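Local coordinates for uncharacterized protein (Bacteroides ovatus, PDB 4IRT) that is of unknown function but, as a putative neuraminidase with a BNR-repeat, beta-propeller type of fold, probably acts on sialic acid-containing glycans, at residues V7-G12 and E56-H61; Q35-Y40 and Q401-L406; P278-V283 and Q294-Q299; C248-Q253 and T268-P273. All blocks are in the same frame, centred on the assembly; numbering follows the deposited sequence. Where two conformers were deposited one is given.

Interaction 1: residues V7-G12 and E56-H61; sequences VEVGKG and EQWTLH
Val9 lies across the indole of Trp58 and makes the tight part of this contact. Its CG2 sits above one face, offset toward the rim, 3.7 Å from Trp58 CE2. On that face Val9 CA makes a CH-pi contact, 4.2 Å from the centroid of the five-membered ring of Trp58. Trp58 CB points toward strand 7-12, and chi1 (-66°) sets CG beside the backbone N. Val7 meets the ring differently: its CG1 lies at the edge, near the ring plane, 3.8 Å from Trp58 NE1. Beyond the indole, Leu60 CD2 touches Val9 CG1 at 3.9 Å, and Leu60 CD1 approaches the carbonyl oxygen of Val9. The other end is looser and wetter. There Glu56 CB and CG pack on Val7 CG1, and its carboxylate carbon and OE2 lie by Val7 CG2, while a water donates to Glu8 O at 2.7 Å and to Glu56 O at 2.7 Å, bridging two backbones that do not pair directly. A second water accepts from Glu8 N and donates only weakly to Glu56 OE1; Glu56 OE2 is bound by His5. Strand 7-12 pairs instead with strand 401-407, where Val9 and Gly10 both face Ile403 in a classic beta bulge. Trp58 thus wedges between two sheets, touching Val405 of one and Gln35 and Ile37 of strand 34-40 in the other.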
# COMPACT_ATOMS: atom_id res chain seq x y z
N VAL A 7 3.33 -18.73 9.39
CA VAL A 7 4.17 -19.54 8.55
C VAL A 7 5.55 -18.86 8.46
O VAL A 7 5.67 -17.73 7.95
CB VAL A 7 3.58 -19.67 7.15
CG1 VAL A 7 4.51 -20.50 6.30
CG2 VAL A 7 2.19 -20.28 7.24
N GLU A 8 6.57 -19.51 8.99
CA GLU A 8 7.90 -18.93 8.91
C GLU A 8 8.37 -18.82 7.46
O GLU A 8 8.15 -19.74 6.64
CB GLU A 8 8.89 -19.75 9.69
CG GLU A 8 8.76 -19.65 11.19
CD GLU A 8 9.90 -20.36 11.93
OE1 GLU A 8 10.64 -21.11 11.29
OE2 GLU A 8 10.04 -20.15 13.14
N VAL A 9 9.01 -17.68 7.15
CA VAL A 9 9.67 -17.49 5.89
C VAL A 9 11.19 -17.50 6.08
O VAL A 9 11.90 -18.47 5.72
CB VAL A 9 9.24 -16.17 5.21
CG1 VAL A 9 9.96 -16.01 3.89
CG2 VAL A 9 7.74 -16.11 5.04
N GLY A 10 11.70 -16.44 6.71
CA GLY A 10 13.12 -16.31 6.99
C GLY A 10 13.41 -15.01 7.72
O GLY A 10 12.60 -14.12 7.72
N LYS A 11 14.58 -14.90 8.33
CA LYS A 11 14.93 -13.70 9.05
C LYS A 11 15.25 -12.59 8.06
O LYS A 11 15.84 -12.83 6.99
CB LYS A 11 16.10 -13.97 9.97
CG LYS A 11 15.70 -14.89 11.11
CD LYS A 11 16.80 -15.11 12.12
CE LYS A 11 16.25 -15.88 13.33
NZ LYS A 11 17.26 -16.11 14.42
N GLY A 12 14.88 -11.37 8.43
CA GLY A 12 15.09 -10.20 7.59
C GLY A 12 15.55 -9.03 8.40
O GLY A 12 15.48 -9.04 9.62
N GLU A 56 4.30 -25.17 3.61
CA GLU A 56 5.02 -24.18 4.38
C GLU A 56 6.50 -24.17 4.04
O GLU A 56 7.29 -23.51 4.71
CB GLU A 56 4.77 -24.40 5.87
CG GLU A 56 3.29 -24.32 6.19
CD GLU A 56 2.97 -24.13 7.65
OE1 GLU A 56 3.90 -24.13 8.47
OE2 GLU A 56 1.76 -23.96 7.96
N GLN A 57 6.86 -24.86 2.95
CA GLN A 57 8.25 -24.90 2.49
C GLN A 57 8.50 -23.84 1.41
O GLN A 57 7.98 -23.92 0.29
CB GLN A 57 8.59 -26.30 1.96
CG GLN A 57 8.25 -27.45 2.90
CD GLN A 57 8.81 -27.28 4.29
OE1 GLN A 57 8.07 -27.28 5.29
NE2 GLN A 57 10.13 -27.10 4.38
N TRP A 58 9.32 -22.85 1.75
CA TRP A 58 9.71 -21.78 0.83
C TRP A 58 10.99 -22.11 0.06
O TRP A 58 11.89 -22.79 0.56
CB TRP A 58 9.94 -20.48 1.59
CG TRP A 58 8.70 -19.93 2.22
CD1 TRP A 58 8.18 -20.26 3.44
CD2 TRP A 58 7.82 -18.98 1.65
NE1 TRP A 58 7.03 -19.57 3.65
CE2 TRP A 58 6.78 -18.77 2.58
CE3 TRP A 58 7.81 -18.25 0.45
CZ2 TRP A 58 5.74 -17.87 2.33
CZ3 TRP A 58 6.78 -17.38 0.21
CH2 TRP A 58 5.75 -17.18 1.15
N THR A 59 11.05 -21.64 -1.18
CA THR A 59 12.28 -21.53 -1.90
C THR A 59 12.66 -20.08 -1.80
O THR A 59 11.90 -19.20 -2.16
CB THR A 59 12.08 -21.97 -3.36
OG1 THR A 59 11.68 -23.36 -3.36
CG2 THR A 59 13.37 -21.86 -4.19
N LEU A 60 13.85 -19.82 -1.28
CA LEU A 60 14.32 -18.43 -1.11
C LEU A 60 15.56 -18.21 -1.95
O LEU A 60 16.42 -19.10 -2.07
CB LEU A 60 14.64 -18.14 0.35
CG LEU A 60 13.48 -18.35 1.34
CD1 LEU A 60 13.99 -18.20 2.77
CD2 LEU A 60 12.31 -17.42 1.05
N HIS A 61 15.66 -17.02 -2.55
CA HIS A 61 16.78 -16.70 -3.47
C HIS A 61 17.30 -15.32 -3.12
O HIS A 61 16.55 -14.34 -3.22
CB HIS A 61 16.34 -16.74 -4.93
CG HIS A 61 17.37 -16.23 -5.89
ND1 HIS A 61 18.56 -16.89 -6.12
CD2 HIS A 61 17.40 -15.12 -6.66
CE1 HIS A 61 19.26 -16.22 -7.03
NE2 HIS A 61 18.60 -15.12 -7.33
O HOH W 1 7.85 -22.40 7.09
O HOH W 2 6.45 -22.32 9.66

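Interaction 2: residues Q35-Y40 and Q401-L406; sequences QYISYY and QMIYVL
Ile403 drives its terminal methyl into the face of Tyr39. CD1 stands 3.3 Å from Tyr39 CG and 3.5 Å from the centroid of the ring, 22° off the normal, a close CH-pi contact displaced toward the CG end. Tyr39 CG lies between the backbone N and the carbonyl carbon (chi1 58°), which places the root of the ring where Ile403 CD1 comes closest. Ile37 CD1 then slides past two branches in the opposite direction, meeting Ile403 CG2 at 4.1 Å and Val405 CG2 at 4.2 Å. At the end of the row Gln35 OE1 meets the two methyls of Val405 tip to tip. An alanine in place of Tyr39 would probably open a gap beside Ile403 CD1, leaving that methyl without the ring face it rests on. In the next shell the Gln35 amide is fixed by Arg51 at OE1 and by Asp370 and His381 at NE2, which holds a buried polar group against apolar methyls. Phe383 and Gln385 both touch Ile403, and Leu28 touches Gln35, Ile37 and Val405. The strand axes stay 10.0 Å apart, and these two strands meet through side chains. Such face-to-face packing of antiparallel sheets is what joins successive blades of a beta-propeller.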
# COMPACT_ATOMS: atom_id res chain seq x y z
N GLN A 35 2.62 -18.51 -3.95
CA GLN A 35 2.71 -17.21 -3.32
C GLN A 35 4.17 -16.76 -3.30
O GLN A 35 5.06 -17.56 -3.00
CB GLN A 35 2.17 -17.31 -1.90
CG GLN A 35 2.15 -16.02 -1.13
CD GLN A 35 1.56 -16.25 0.24
OE1 GLN A 35 2.15 -16.94 1.07
NE2 GLN A 35 0.41 -15.68 0.48
N TYR A 36 4.36 -15.50 -3.61
CA TYR A 36 5.65 -14.88 -3.74
C TYR A 36 5.81 -13.82 -2.68
O TYR A 36 4.83 -13.15 -2.31
CB TYR A 36 5.79 -14.20 -5.11
CG TYR A 36 5.78 -15.16 -6.26
CD1 TYR A 36 4.58 -15.64 -6.81
CD2 TYR A 36 6.98 -15.60 -6.82
CE1 TYR A 36 4.58 -16.55 -7.85
CE2 TYR A 36 6.98 -16.48 -7.88
CZ TYR A 36 5.79 -16.94 -8.39
OH TYR A 36 5.83 -17.84 -9.44
N ILE A 37 7.04 -13.64 -2.22
CA ILE A 37 7.34 -12.69 -1.17
C ILE A 37 8.67 -12.02 -1.50
O ILE A 37 9.48 -12.57 -2.26
CB ILE A 37 7.40 -13.39 0.22
CG1 ILE A 37 7.30 -12.38 1.37
CG2 ILE A 37 8.64 -14.27 0.34
CD1 ILE A 37 7.13 -13.06 2.71
N SER A 38 8.90 -10.84 -0.94
CA SER A 38 10.16 -10.15 -1.14
C SER A 38 10.48 -9.37 0.12
O SER A 38 9.58 -8.87 0.78
CB SER A 38 10.11 -9.19 -2.36
OG SER A 38 9.09 -8.21 -2.25
N TYR A 39 11.77 -9.28 0.42
CA TYR A 39 12.27 -8.54 1.56
C TYR A 39 13.74 -8.34 1.44
O TYR A 39 14.40 -8.94 0.56
CB TYR A 39 11.98 -9.27 2.86
CG TYR A 39 12.54 -10.66 2.95
CD1 TYR A 39 11.81 -11.75 2.51
CD2 TYR A 39 13.78 -10.89 3.56
CE1 TYR A 39 12.30 -13.05 2.64
CE2 TYR A 39 14.27 -12.19 3.69
CZ TYR A 39 13.52 -13.25 3.20
OH TYR A 39 13.99 -14.52 3.34
N TYR A 40 14.27 -7.45 2.29
CA TYR A 40 15.71 -7.32 2.45
C TYR A 40 16.21 -8.18 3.60
O TYR A 40 15.64 -8.14 4.70
CB TYR A 40 16.09 -5.89 2.74
CG TYR A 40 15.82 -4.87 1.65
CD1 TYR A 40 16.58 -4.85 0.49
CD2 TYR A 40 14.86 -3.86 1.83
CE1 TYR A 40 16.34 -3.91 -0.50
CE2 TYR A 40 14.62 -2.91 0.85
CZ TYR A 40 15.39 -2.91 -0.31
OH TYR A 40 15.20 -1.97 -1.31
N GLN A 401 14.88 -10.18 12.63
CA GLN A 401 13.72 -10.89 13.17
C GLN A 401 13.01 -11.71 12.08
O GLN A 401 13.04 -11.38 10.86
CB GLN A 401 12.74 -9.90 13.86
CG GLN A 401 13.38 -9.02 14.94
CD GLN A 401 13.91 -9.83 16.13
OE1 GLN A 401 15.15 -9.85 16.43
NE2 GLN A 401 13.02 -10.54 16.76
N MSE A 402 12.36 -12.78 12.51
CA MSE A 402 11.69 -13.69 11.56
C MSE A 402 10.59 -13.00 10.83
O MSE A 402 9.81 -12.28 11.43
CB MSE A 402 11.13 -14.85 12.37
CG MSE A 402 10.37 -15.88 11.56
SE MSE A 402 11.48 -16.77 10.25
CE MSE A 402 12.58 -17.77 11.52
N ILE A 403 10.54 -13.21 9.52
CA ILE A 403 9.40 -12.81 8.68
C ILE A 403 8.45 -14.00 8.60
O ILE A 403 8.88 -15.17 8.44
CB ILE A 403 9.83 -12.40 7.28
CG1 ILE A 403 10.67 -11.10 7.35
CG2 ILE A 403 8.64 -12.18 6.37
CD1 ILE A 403 11.52 -10.90 6.11
N TYR A 404 7.17 -13.71 8.80
CA TYR A 404 6.11 -14.72 8.65
C TYR A 404 5.09 -14.32 7.63
O TYR A 404 4.87 -13.11 7.39
CB TYR A 404 5.33 -14.85 9.95
CG TYR A 404 6.15 -15.12 11.18
CD1 TYR A 404 6.68 -14.08 11.93
CD2 TYR A 404 6.37 -16.42 11.62
CE1 TYR A 404 7.43 -14.34 13.08
CE2 TYR A 404 7.09 -16.69 12.77
CZ TYR A 404 7.61 -15.64 13.50
OH TYR A 404 8.35 -15.91 14.62
N VAL A 405 4.39 -15.30 7.07
CA VAL A 405 3.09 -15.01 6.51
C VAL A 405 2.06 -15.43 7.55
O VAL A 405 2.01 -16.60 7.99
CB VAL A 405 2.87 -15.73 5.16
CG1 VAL A 405 1.44 -15.53 4.69
CG2 VAL A 405 3.87 -15.24 4.14
N LEU A 406 1.26 -14.46 7.98
CA LEU A 406 0.20 -14.73 8.91
C LEU A 406 -1.06 -15.04 8.11
O LEU A 406 -1.61 -14.18 7.38
CB LEU A 406 0.02 -13.55 9.85
CG LEU A 406 -0.81 -13.79 11.12
CD1 LEU A 406 -0.68 -12.60 12.07
CD2 LEU A 406 -2.28 -13.98 10.79

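Interaction 3: residues P278-V283 and Q294-Q299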
# COMPACT_ATOMS: atom_id res chain seq x y z
N PRO A 278 -5.71 10.73 18.03
CA PRO A 278 -6.04 10.24 16.70
C PRO A 278 -6.79 8.92 16.79
O PRO A 278 -6.51 8.12 17.69
CB PRO A 278 -4.65 10.05 16.05
CG PRO A 278 -3.76 10.97 16.82
CD PRO A 278 -4.26 10.87 18.23
N GLN A 279 -7.72 8.69 15.86
CA GLN A 279 -8.55 7.50 15.87
C GLN A 279 -8.58 6.94 14.47
O GLN A 279 -8.66 7.70 13.51
CB GLN A 279 -10.00 7.84 16.26
CG GLN A 279 -10.17 8.53 17.59
CD GLN A 279 -10.00 7.62 18.80
OE1 GLN A 279 -9.84 6.39 18.67
NE2 GLN A 279 -10.04 8.20 19.98
N TYR A 280 -8.58 5.61 14.39
CA TYR A 280 -8.73 4.91 13.13
C TYR A 280 -10.13 5.12 12.52
O TYR A 280 -11.14 5.21 13.23
CB TYR A 280 -8.46 3.44 13.31
CG TYR A 280 -7.02 3.03 13.45
CD1 TYR A 280 -6.16 3.06 12.34
CD2 TYR A 280 -6.49 2.58 14.68
CE1 TYR A 280 -4.85 2.65 12.44
CE2 TYR A 280 -5.15 2.18 14.78
CZ TYR A 280 -4.36 2.20 13.66
OH TYR A 280 -3.04 1.78 13.66
N ARG A 281 -10.15 5.25 11.19
CA ARG A 281 -11.33 5.57 10.43
C ARG A 281 -11.45 4.71 9.19
O ARG A 281 -10.44 4.29 8.63
CB ARG A 281 -11.23 7.01 9.91
CG ARG A 281 -10.84 8.00 10.98
CD ARG A 281 -11.97 8.32 11.95
NE ARG A 281 -11.51 9.23 13.01
CZ ARG A 281 -12.29 10.06 13.71
NH1 ARG A 281 -13.59 10.06 13.50
NH2 ARG A 281 -11.77 10.86 14.64
N ILE A 282 -12.68 4.53 8.73
CA ILE A 282 -12.94 4.07 7.38
C ILE A 282 -13.87 5.07 6.66
O ILE A 282 -14.81 5.59 7.27
CB ILE A 282 -13.49 2.62 7.38
CG1 ILE A 282 -13.45 2.02 5.98
CG2 ILE A 282 -14.90 2.54 7.98
CD1 ILE A 282 -13.54 0.51 5.97
N VAL A 283 -13.60 5.31 5.38
CA VAL A 283 -14.41 6.19 4.53
C VAL A 283 -14.76 5.36 3.31
O VAL A 283 -13.89 4.78 2.68
CB VAL A 283 -13.60 7.42 4.14
CG1 VAL A 283 -14.30 8.30 3.10
CG2 VAL A 283 -13.20 8.22 5.37
N GLN A 294 -15.68 5.67 12.79
CA GLN A 294 -14.53 5.53 13.69
C GLN A 294 -14.46 4.06 14.17
O GLN A 294 -15.46 3.46 14.56
CB GLN A 294 -14.70 6.45 14.88
CG GLN A 294 -13.55 6.42 15.88
CD GLN A 294 -13.78 7.40 17.03
OE1 GLN A 294 -14.46 8.41 16.87
NE2 GLN A 294 -13.17 7.11 18.18
N ILE A 295 -13.26 3.51 14.15
CA ILE A 295 -13.05 2.09 14.33
C ILE A 295 -12.81 1.74 15.79
O ILE A 295 -13.40 0.77 16.27
CB ILE A 295 -11.85 1.57 13.51
CG1 ILE A 295 -11.94 1.99 12.05
CG2 ILE A 295 -11.72 0.06 13.63
CD1 ILE A 295 -13.18 1.55 11.32
N THR A 296 -11.95 2.46 16.49
CA THR A 296 -11.70 2.13 17.91
C THR A 296 -11.91 3.36 18.78
O THR A 296 -12.24 4.41 18.27
CB THR A 296 -10.34 1.42 18.17
OG1 THR A 296 -9.27 2.33 17.97
CG2 THR A 296 -10.13 0.21 17.27
N ASP A 297 -11.82 3.21 20.09
CA ASP A 297 -11.97 4.32 21.01
C ASP A 297 -10.66 4.44 21.78
O ASP A 297 -10.57 4.10 22.96
CB ASP A 297 -13.16 4.13 21.96
CG ASP A 297 -13.40 5.36 22.86
OD1 ASP A 297 -13.07 6.51 22.46
OD2 ASP A 297 -13.94 5.18 23.99
N ARG A 298 -9.63 4.88 21.08
CA ARG A 298 -8.31 5.06 21.68
C ARG A 298 -8.36 6.16 22.75
O ARG A 298 -9.09 7.12 22.61
CB ARG A 298 -7.29 5.46 20.61
CG ARG A 298 -7.17 4.53 19.42
CD ARG A 298 -6.06 4.94 18.47
NE ARG A 298 -4.77 4.67 19.11
CZ ARG A 298 -3.96 5.57 19.68
NH1 ARG A 298 -4.21 6.88 19.64
NH2 ARG A 298 -2.85 5.15 20.28
N GLN A 299 -7.51 6.01 23.77
CA GLN A 299 -7.39 6.92 24.90
C GLN A 299 -6.09 7.74 24.92
O GLN A 299 -6.01 8.75 25.63
CB GLN A 299 -7.36 6.08 26.20
CG GLN A 299 -8.62 5.27 26.43
CD GLN A 299 -9.83 6.18 26.43
OE1 GLN A 299 -9.98 6.99 27.34
NE2 GLN A 299 -10.65 6.10 25.38
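Pro278 O takes a hydrogen bond from Arg298 NH1 at 3.3 Å, the oxygen lying in the guanidinium plane, where strand 278-285 of an antiparallel four-stranded sheet, consistent with a propeller blade, meets the loop leaving its edge strand 290-294. Arg298 is also tied to Asp332 by a salt bridge through NE. Gln279 comes next and grips the same residue from its other end. The bend at chi2 (-75°) turns CD back toward the loop; Gln279 OE1 then lies 2.9 Å from Arg298 N, which donates to a lone pair in the carbonyl plane, while NE2 donates to Arg298 O at 3.0 Å. One primary amide thus satisfies both the backbone N-H and the backbone C=O of Arg298. An alanine in place of Gln279 would probably leave the N-H and C=O of Arg298 without these mates. Gln294 runs obliquely beside Gln279, its NE2 bound to Thr296 O at 2.9 Å, which ties Gln294 back to its own segment. Tyr280 O accepts from Ile295 N at 2.9 Å, and Tyr280 CB packs on Ile295 CB; the Tyr280 ring goes on to Phe330, the hydroxyl to Ala315 O. Arg281 forms an antiparallel non-hydrogen-bonded pair with Gln294, whose OE1 lies over one face of the guanidinium, while Glu272 holds NH2 in a salt bridge. Ile282 closes the row, its CG2 3.9 Å from Ile295 CD1.

Interaction 4: residues C248-Q253 and T268-P273; sequences CELINQ and TYWREP
Cys248 O accepts a nearly straight hydrogen bond from Arg271 N, 2.8 Å long with an N-H...O angle of 174°. It is the one direct hydrogen bond between the two segments. Around it Cys248 SG rests 4.1 Å from Trp270 CB and obliquely to the indole, a sulfur-aromatic contact, and Leu250 CD1 lies alongside the same ring, 3.9 Å from Trp270 CE3. Glu249 and Arg271 cross obliquely; their closest approach is Glu249 CG to Arg271 CD, 3.9 Å. Their charged ends do not meet: one water donates to Glu249 OE2 at 2.8 Å and accepts from Arg271 NE. The carboxylate also has Thr303 and the backbone of Leu304, while Arg271 NH2 donates to Asn247 O. The segment 248-253 lies in the connection from strand 239-242 to strand 255-258, passing from one four-stranded antiparallel sheet to the next, as between blades of a beta-propeller, and it runs roughly antiparallel to strand 264-271. Farther along, Ile251 covers Tyr269, whose CG lies between its backbone N and carbonyl carbon (chi1 64°). Ile251 CG2 sits over the centre of the ring, 3.6 Å from the Tyr269 centroid, a CH-pi contact only 7° off the normal, and Ile251 CG1 reaches the hydroxyl oxygen. A second water donates to Ile251 O at 2.8 Å and is also hydrogen-bonded to Thr268 OG1.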
# COMPACT_ATOMS: atom_id res chain seq x y z
N CYS A 248 -5.64 18.16 12.12
CA CYS A 248 -6.49 17.17 12.76
C CYS A 248 -5.84 15.80 12.81
O CYS A 248 -6.54 14.77 12.97
CB CYS A 248 -7.90 17.12 12.15
SG CYS A 248 -8.01 16.37 10.53
N GLU A 249 -4.51 15.78 12.68
CA GLU A 249 -3.70 14.56 12.75
C GLU A 249 -4.04 13.58 11.60
O GLU A 249 -3.92 12.36 11.74
CB GLU A 249 -3.89 13.86 14.09
CG GLU A 249 -3.69 14.70 15.31
CD GLU A 249 -2.31 15.35 15.43
OE1 GLU A 249 -1.36 15.00 14.69
OE2 GLU A 249 -2.19 16.20 16.34
N LEU A 250 -4.50 14.12 10.49
CA LEU A 250 -4.75 13.33 9.30
C LEU A 250 -3.42 12.89 8.71
O LEU A 250 -2.53 13.71 8.46
CB LEU A 250 -5.53 14.14 8.28
CG LEU A 250 -5.78 13.41 6.96
CD1 LEU A 250 -6.69 12.20 7.15
CD2 LEU A 250 -6.32 14.39 5.94
N ILE A 251 -3.28 11.59 8.53
CA ILE A 251 -2.02 10.99 8.08
C ILE A 251 -2.05 10.85 6.57
O ILE A 251 -3.12 10.84 5.95
CB ILE A 251 -1.78 9.63 8.79
CG1 ILE A 251 -0.37 9.04 8.54
CG2 ILE A 251 -2.86 8.63 8.42
CD1 ILE A 251 0.77 9.91 9.01
N ASN A 252 -0.86 10.80 5.99
CA ASN A 252 -0.70 10.59 4.55
C ASN A 252 -0.13 9.21 4.23
O ASN A 252 0.60 8.65 5.04
CB ASN A 252 0.22 11.64 3.94
CG ASN A 252 1.53 11.77 4.68
OD1 ASN A 252 1.59 12.29 5.77
ND2 ASN A 252 2.61 11.28 4.07
N GLN A 253 -0.51 8.72 3.05
CA GLN A 253 -0.02 7.50 2.41
C GLN A 253 -0.51 6.29 3.19
O GLN A 253 0.24 5.71 3.97
CB GLN A 253 1.51 7.54 2.32
CG GLN A 253 2.11 6.43 1.50
CD GLN A 253 3.57 6.68 1.23
OE1 GLN A 253 4.31 7.12 2.10
NE2 GLN A 253 4.00 6.36 0.03
N THR A 268 -7.71 5.01 7.15
CA THR A 268 -6.79 6.02 7.60
C THR A 268 -7.07 6.36 9.05
O THR A 268 -7.73 5.58 9.77
CB THR A 268 -6.81 7.30 6.69
OG1 THR A 268 -5.76 8.17 7.07
CG2 THR A 268 -8.15 8.05 6.78
N TYR A 269 -6.50 7.48 9.52
CA TYR A 269 -6.79 7.99 10.85
C TYR A 269 -6.73 9.52 10.94
O TYR A 269 -6.11 10.18 10.12
CB TYR A 269 -5.92 7.33 11.94
CG TYR A 269 -4.40 7.57 11.89
CD1 TYR A 269 -3.85 8.79 12.27
CD2 TYR A 269 -3.54 6.55 11.51
CE1 TYR A 269 -2.48 9.00 12.25
CE2 TYR A 269 -2.14 6.73 11.48
CZ TYR A 269 -1.62 7.95 11.84
OH TYR A 269 -0.26 8.17 11.84
N TRP A 270 -7.45 10.05 11.92
CA TRP A 270 -7.43 11.47 12.29
C TRP A 270 -8.15 11.63 13.65
O TRP A 270 -8.85 10.73 14.10
CB TRP A 270 -8.04 12.34 11.17
CG TRP A 270 -9.56 12.17 10.99
CD1 TRP A 270 -10.56 12.77 11.73
CD2 TRP A 270 -10.23 11.42 9.96
NE1 TRP A 270 -11.79 12.40 11.25
CE2 TRP A 270 -11.63 11.58 10.17
CE3 TRP A 270 -9.79 10.67 8.87
CZ2 TRP A 270 -12.56 10.98 9.35
CZ3 TRP A 270 -10.75 10.05 8.07
CH2 TRP A 270 -12.10 10.21 8.31
N ARG A 271 -8.00 12.79 14.29
CA ARG A 271 -8.63 13.03 15.61
C ARG A 271 -10.02 13.66 15.55
O ARG A 271 -10.40 14.33 14.58
CB ARG A 271 -7.74 13.90 16.52
CG ARG A 271 -7.60 15.37 16.12
CD ARG A 271 -6.81 16.17 17.17
NE ARG A 271 -6.61 17.54 16.68
CZ ARG A 271 -7.51 18.52 16.78
NH1 ARG A 271 -8.67 18.33 17.38
NH2 ARG A 271 -7.26 19.72 16.24
N GLU A 272 -10.81 13.40 16.58
CA GLU A 272 -12.04 14.17 16.82
C GLU A 272 -11.71 15.64 17.13
O GLU A 272 -10.65 15.94 17.69
CB GLU A 272 -12.85 13.55 17.97
CG GLU A 272 -13.37 12.17 17.70
CD GLU A 272 -14.40 12.16 16.59
OE1 GLU A 272 -14.01 12.20 15.40
OE2 GLU A 272 -15.61 12.11 16.93
N PRO A 273 -12.64 16.57 16.80
CA PRO A 273 -12.36 17.98 17.07
C PRO A 273 -12.12 18.25 18.55
O PRO A 273 -11.17 18.98 18.90
CB PRO A 273 -13.61 18.72 16.57
CG PRO A 273 -14.55 17.68 16.05
CD PRO A 273 -13.87 16.36 16.03
O HOH W 3 -3.91 18.34 16.11
O HOH W 4 -5.63 9.85 5.15

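How the interactions relate
From the N terminus, strand 7-12 opens interaction 1, which closes a loop of 43 residues at 56-61. Strand 35-40 lies inside that loop, yet its partner 401-406 is near the C terminus, so interactions 1 and 2 cross. Since strands 5-12 and 401-407 pair in one sheet, the chain's two ends meet in what resembles the ring closure of a beta-propeller, packed on the sheet of 28-63. Interactions 4 and 3 are nested within the long loop closed by interaction 2 and follow in series, closing loops of 14 and 10 residues. They share neighbouring strands 264-271 and 278-285, so one sheet is held at its incoming and its outgoing loop.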